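PDB 3ZZ1: beta-d-glucoside glucohydrolase from Hypocrea jecorina, which probably hydrolyses terminal, non-reducing beta-D-glucosyl residues with release of beta-D-glucose, as a secreted enzyme of cellulose degradation. Local coordinates for residues Asp178-His182 against Gln216-Gln220; Tyr579-Tyr584 against Val627-Ala633. All blocks are in the same frame, centred on the assembly; numbering follows the deposited sequence.

The two contacts follow one another along the chain and belong to different parts of this family 3 glycoside hydrolase. Contact 1 pairs the starts of two successive helices in the N-terminal, TIM-barrel-like domain; contact 2 packs two strands face to face in the fibronectin type III-like domain. Their centres are 41 Å apart and their nearest atoms about 23 Å, so they do not touch. The fibronectin type III-like domain meets the N-terminal domain through Trp679 and Gln684, which bind the polar end of contact 1; separately, Glu631 of contact 2 ties it by a salt bridge to Lys527 of the family 3 C-terminal domain. Neither contact includes the residues around the N-linked glycan on Asn310.

Contact 1 of 2, residues Asp178-His182 against Gln216-Gln220; sequences DRTLH and QYTLQ
Two helices run roughly parallel, at -31°, with their axes 13.1 Å apart over 178-182 and 216-220. His182 N donates to Asp178 O (3.1 Å) and Gln220 N to Gln216 O (2.8 Å). Leu181 and Thr218 are in register, CA to CA 9.3 Å. Side chains alone bridge this gap, and Tyr217, the most covered residue, spans much of it: chi1 is t, and the ring reaches across to the first turn of the other helix. Leu181 (t, p) places CD2 4.0 Å from Tyr217 CE2, at the ring edge, and 4.0 Å from CG2 of Thr218 (p). These are successive helices of the barrel-like beta-alpha repeat, with strand 199-202 and the short strands 206-207 and 210-211 between them. Asp178 OD1 lies 2.7 Å from Tyr217 OH; Trp679 NE1 donates to Asp178 OD2, its ring stacking on His182. His182 (m) donates from NE2 to Tyr217 OH (2.8 Å, 170°), which in turn donates to Gln684 OE1, joining the N-terminal turns of both helices to the fibronectin type III-like domain.

Contact 2 of 2, residues Tyr579-Tyr584 against Val627-Ala633; sequences YTKFNY and VTGAEVA
Strands 582-584 and 629-633 face each other at -36°, their axes 9.2 Å apart, a separation filled by side chains. Phe582 is level with Glu631 (CA to CA 7.2 Å) and Tyr584 with Ala633 (8.8 Å), while the preceding loops close in at Thr580 and Val627 (5.7 Å). Phe582, with chi1 m and chi2 -87°, lays its ring beneath Glu631 CB, which sits 3.3 Å from the ring centroid and 3° off its normal, a CH-pi contact. Glu631 takes t, p, and its OE2 accepts a 2.6 Å hydrogen bond from OH of Tyr584 (m), whose CE2 meets Ala633 CB at 3.7 Å. Thr580 (t) brings CG2 to 4.1 Å from Gly629 CA; a CB on Gly629 would clash with that methyl. Val627 (m) sets CG2 3.8 Å from Tyr579 CB. This is sheet-on-sheet packing of a fibronectin type III-like sandwich: strand 582-591 pairs with 613-623 in one sheet, strand 629-638 with 650-659 in the other, and Ile621 and Leu659 also touch Phe582 between them.

Contact 1 of 2, residues Asp178-His182 against Gln216-Gln220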
loop_
_atom_site.group_PDB
_atom_site.type_symbol
_atom_site.label_atom_id
_atom_site.label_comp_id
_atom_site.label_asym_id
_atom_site.label_seq_id
_atom_site.Cartn_x
_atom_site.Cartn_y
_atom_site.Cartn_z
ATOM N N ASP A 178 13.327 -8.761 -17.880
ATOM C CA ASP A 178 12.033 -8.343 -18.414
ATOM C C ASP A 178 10.843 -9.019 -17.725
ATOM O O ASP A 178 9.875 -8.345 -17.364
ATOM C CB ASP A 178 11.975 -8.578 -19.925
ATOM C CG ASP A 178 10.672 -8.109 -20.536
ATOM O OD1 ASP A 178 10.492 -6.885 -20.692
ATOM O OD2 ASP A 178 9.826 -8.970 -20.859
ATOM N N ARG A 179 10.914 -10.336 -17.540
ATOM C CA ARG A 179 9.811 -11.065 -16.914
ATOM C C ARG A 179 9.537 -10.564 -15.496
ATOM O O ARG A 179 8.377 -10.389 -15.121
ATOM C CB ARG A 179 10.033 -12.582 -16.927
ATOM C CG ARG A 179 8.805 -13.363 -16.458
ATOM C CD ARG A 179 9.013 -14.866 -16.496
ATOM N NE ARG A 179 7.963 -15.548 -15.741
ATOM C CZ ARG A 179 8.078 -16.759 -15.200
ATOM N NH1 ARG A 179 9.205 -17.451 -15.324
ATOM N NH2 ARG A 179 7.059 -17.273 -14.521
ATOM N N THR A 180 10.599 -10.323 -14.730
ATOM C CA THR A 180 10.482 -9.792 -13.372
ATOM C C THR A 180 9.821 -8.416 -13.371
ATOM O O THR A 180 8.928 -8.150 -12.561
ATOM C CB THR A 180 11.857 -9.714 -12.666
ATOM O OG1 THR A 180 12.434 -11.022 -12.604
ATOM C CG2 THR A 180 11.717 -9.176 -11.244
ATOM N N LEU A 181 10.262 -7.549 -14.282
ATOM C CA LEU A 181 9.693 -6.216 -14.412
ATOM C C LEU A 181 8.179 -6.279 -14.611
ATOM O O LEU A 181 7.439 -5.558 -13.944
ATOM C CB LEU A 181 10.363 -5.432 -15.553
ATOM C CG LEU A 181 9.761 -4.065 -15.928
ATOM C CD1 LEU A 181 9.859 -3.077 -14.775
ATOM C CD2 LEU A 181 10.418 -3.490 -17.169
ATOM N N HIS A 182 7.737 -7.165 -15.504
ATOM C CA HIS A 182 6.331 -7.262 -15.900
ATOM C C HIS A 182 5.465 -8.045 -14.915
ATOM O O HIS A 182 4.373 -7.605 -14.556
ATOM C CB HIS A 182 6.216 -7.924 -17.270
ATOM C CG HIS A 182 6.562 -7.022 -18.410
ATOM N ND1 HIS A 182 5.629 -6.225 -19.037
ATOM C CD2 HIS A 182 7.736 -6.802 -19.049
ATOM C CE1 HIS A 182 6.215 -5.541 -20.002
ATOM N NE2 HIS A 182 7.491 -5.878 -20.037
ATOM N N GLN A 216 11.492 5.413 -22.306
ATOM C CA GLN A 216 10.526 5.149 -23.369
ATOM C C GLN A 216 9.898 3.759 -23.249
ATOM O O GLN A 216 8.682 3.608 -23.414
ATOM C CB GLN A 216 11.166 5.347 -24.748
ATOM C CG GLN A 216 10.168 5.393 -25.898
ATOM C CD GLN A 216 10.827 5.666 -27.233
ATOM O OE1 GLN A 216 10.755 4.847 -28.152
ATOM N NE2 GLN A 216 11.480 6.816 -27.347
ATOM N N TYR A 217 10.713 2.747 -22.955
ATOM C CA TYR A 217 10.185 1.380 -22.819
ATOM C C TYR A 217 9.089 1.262 -21.743
ATOM O O TYR A 217 7.971 0.838 -22.042
ATOM C CB TYR A 217 11.295 0.337 -22.608
ATOM C CG TYR A 217 10.745 -1.071 -22.464
ATOM C CD1 TYR A 217 10.193 -1.741 -23.558
ATOM C CD2 TYR A 217 10.751 -1.722 -21.230
ATOM C CE1 TYR A 217 9.665 -3.021 -23.432
ATOM C CE2 TYR A 217 10.237 -3.007 -21.095
ATOM C CZ TYR A 217 9.692 -3.652 -22.201
ATOM O OH TYR A 217 9.168 -4.924 -22.072
ATOM N N THR A 218 9.396 1.656 -20.510
ATOM C CA THR A 218 8.435 1.493 -19.408
ATOM C C THR A 218 7.236 2.442 -19.513
ATOM O O THR A 218 6.095 2.032 -19.279
ATOM C CB THR A 218 9.100 1.621 -18.012
ATOM O OG1 THR A 218 9.787 2.870 -17.914
ATOM C CG2 THR A 218 10.087 0.486 -17.774
ATOM N N LEU A 219 7.495 3.698 -19.878
ATOM C CA LEU A 219 6.432 4.705 -20.000
ATOM C C LEU A 219 5.547 4.504 -21.230
ATOM O O LEU A 219 4.324 4.474 -21.118
ATOM C CB LEU A 219 7.007 6.129 -20.010
ATOM C CG LEU A 219 7.731 6.665 -18.767
ATOM C CD1 LEU A 219 8.235 8.077 -19.042
ATOM C CD2 LEU A 219 6.844 6.651 -17.520
ATOM N N GLN A 220 6.163 4.379 -22.399
ATOM C CA GLN A 220 5.395 4.305 -23.638
ATOM C C GLN A 220 4.976 2.881 -23.966
ATOM O O GLN A 220 3.787 2.604 -24.104
ATOM C CB GLN A 220 6.161 4.934 -24.812
ATOM C CG GLN A 220 5.346 5.054 -26.100
ATOM C CD GLN A 220 4.130 5.957 -25.944
ATOM O OE1 GLN A 220 4.242 7.115 -25.540
ATOM N NE2 GLN A 220 2.959 5.423 -26.259
#

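Contact 2 of 2, residues Tyr579-Tyr584 against Val627-Ala633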
loop_
_atom_site.group_PDB
_atom_site.type_symbol
_atom_site.label_atom_id
_atom_site.label_comp_id
_atom_site.label_asym_id
_atom_site.label_seq_id
_atom_site.Cartn_x
_atom_site.Cartn_y
_atom_site.Cartn_z
ATOM N N TYR A 579 -9.368 -15.632 17.976
ATOM C CA TYR A 579 -9.848 -16.134 19.267
ATOM C C TYR A 579 -10.691 -17.396 19.090
ATOM O O TYR A 579 -11.187 -17.966 20.060
ATOM C CB TYR A 579 -10.647 -15.065 20.026
ATOM C CG TYR A 579 -9.830 -13.888 20.525
ATOM C CD1 TYR A 579 -8.457 -14.011 20.775
ATOM C CD2 TYR A 579 -10.435 -12.657 20.774
ATOM C CE1 TYR A 579 -7.709 -12.928 21.239
ATOM C CE2 TYR A 579 -9.694 -11.571 21.240
ATOM C CZ TYR A 579 -8.339 -11.716 21.470
ATOM O OH TYR A 579 -7.611 -10.646 21.923
ATOM N N THR A 580 -10.852 -17.824 17.844
ATOM C CA THR A 580 -11.583 -19.048 17.537
ATOM C C THR A 580 -10.847 -19.856 16.459
ATOM O O THR A 580 -9.756 -19.464 16.023
ATOM C CB THR A 580 -13.061 -18.752 17.164
ATOM O OG1 THR A 580 -13.803 -19.976 17.133
ATOM C CG2 THR A 580 -13.184 -18.019 15.814
ATOM N N LYS A 581 -11.425 -20.988 16.058
ATOM C CA LYS A 581 -10.847 -21.830 15.005
ATOM C C LYS A 581 -11.823 -21.978 13.839
ATOM O O LYS A 581 -13.026 -21.840 14.015
ATOM C CB LYS A 581 -10.472 -23.216 15.549
ATOM C CG LYS A 581 -9.480 -23.215 16.708
ATOM C CD LYS A 581 -8.070 -22.803 16.268
ATOM C CE LYS A 581 -7.068 -22.963 17.410
ATOM N NZ LYS A 581 -7.028 -24.362 17.925
ATOM N N PHE A 582 -11.294 -22.261 12.653
ATOM C CA PHE A 582 -12.108 -22.411 11.454
ATOM C C PHE A 582 -11.691 -23.678 10.718
ATOM O O PHE A 582 -10.498 -23.985 10.636
ATOM C CB PHE A 582 -11.917 -21.208 10.520
ATOM C CG PHE A 582 -12.221 -19.877 11.158
ATOM C CD1 PHE A 582 -13.521 -19.371 11.164
ATOM C CD2 PHE A 582 -11.204 -19.122 11.746
ATOM C CE1 PHE A 582 -13.803 -18.144 11.744
ATOM C CE2 PHE A 582 -11.483 -17.886 12.330
ATOM C CZ PHE A 582 -12.786 -17.398 12.328
ATOM N N ASN A 583 -12.653 -24.431 10.191
ATOM C CA ASN A 583 -12.265 -25.471 9.240
ATOM C C ASN A 583 -12.833 -25.394 7.837
ATOM O O ASN A 583 -13.959 -24.927 7.617
ATOM C CB ASN A 583 -12.246 -26.910 9.797
ATOM C CG ASN A 583 -13.133 -27.105 10.985
ATOM O OD1 ASN A 583 -14.328 -27.365 10.841
ATOM N ND2 ASN A 583 -12.547 -27.039 12.178
ATOM N N TYR A 584 -12.002 -25.829 6.898
ATOM C CA TYR A 584 -12.266 -25.718 5.478
ATOM C C TYR A 584 -12.733 -27.068 4.958
ATOM O O TYR A 584 -12.182 -28.110 5.328
ATOM C CB TYR A 584 -10.982 -25.311 4.740
ATOM C CG TYR A 584 -10.422 -23.932 5.072
ATOM C CD1 TYR A 584 -10.263 -23.502 6.399
ATOM C CD2 TYR A 584 -10.017 -23.069 4.053
ATOM C CE1 TYR A 584 -9.740 -22.239 6.692
ATOM C CE2 TYR A 584 -9.492 -21.814 4.338
ATOM C CZ TYR A 584 -9.357 -21.407 5.654
ATOM O OH TYR A 584 -8.835 -20.164 5.919
ATOM N N VAL A 627 -16.082 -18.715 20.043
ATOM C CA VAL A 627 -16.523 -17.323 19.906
ATOM C C VAL A 627 -16.627 -16.884 18.444
ATOM O O VAL A 627 -16.133 -17.560 17.545
ATOM C CB VAL A 627 -15.600 -16.328 20.685
ATOM C CG1 VAL A 627 -15.628 -16.603 22.187
ATOM C CG2 VAL A 627 -14.169 -16.360 20.141
ATOM N N THR A 628 -17.269 -15.739 18.229
ATOM C CA THR A 628 -17.415 -15.148 16.903
ATOM C C THR A 628 -16.054 -14.665 16.402
ATOM O O THR A 628 -15.246 -14.135 17.173
ATOM C CB THR A 628 -18.454 -13.994 16.939
ATOM O OG1 THR A 628 -19.728 -14.527 17.315
ATOM C CG2 THR A 628 -18.591 -13.298 15.581
ATOM N N GLY A 629 -15.795 -14.874 15.116
ATOM C CA GLY A 629 -14.546 -14.424 14.510
ATOM C C GLY A 629 -14.612 -14.402 12.999
ATOM O O GLY A 629 -15.399 -15.134 12.392
ATOM N N ALA A 630 -13.786 -13.551 12.395
ATOM C CA ALA A 630 -13.683 -13.478 10.946
ATOM C C ALA A 630 -12.441 -14.225 10.477
ATOM O O ALA A 630 -11.368 -14.102 11.077
ATOM C CB ALA A 630 -13.657 -12.021 10.477
ATOM N N GLU A 631 -12.594 -15.007 9.414
ATOM C CA GLU A 631 -11.479 -15.758 8.841
ATOM C C GLU A 631 -11.105 -15.258 7.450
ATOM O O GLU A 631 -11.974 -14.988 6.620
ATOM C CB GLU A 631 -11.804 -17.255 8.786
ATOM C CG GLU A 631 -10.821 -18.121 7.980
ATOM C CD GLU A 631 -9.438 -18.262 8.625
ATOM O OE1 GLU A 631 -9.051 -17.419 9.460
ATOM O OE2 GLU A 631 -8.726 -19.228 8.290
ATOM N N VAL A 632 -9.802 -15.151 7.209
ATOM C CA VAL A 632 -9.279 -14.812 5.888
ATOM C C VAL A 632 -8.792 -16.086 5.201
ATOM O O VAL A 632 -7.750 -16.636 5.562
ATOM C CB VAL A 632 -8.142 -13.763 5.969
ATOM C CG1 VAL A 632 -7.590 -13.445 4.579
ATOM C CG2 VAL A 632 -8.632 -12.496 6.646
ATOM N N ALA A 633 -9.566 -16.559 4.228
ATOM C CA ALA A 633 -9.195 -17.723 3.431
ATOM C C ALA A 633 -8.391 -17.279 2.221
ATOM O O ALA A 633 -8.745 -16.305 1.549
ATOM C CB ALA A 633 -10.433 -18.478 2.985
#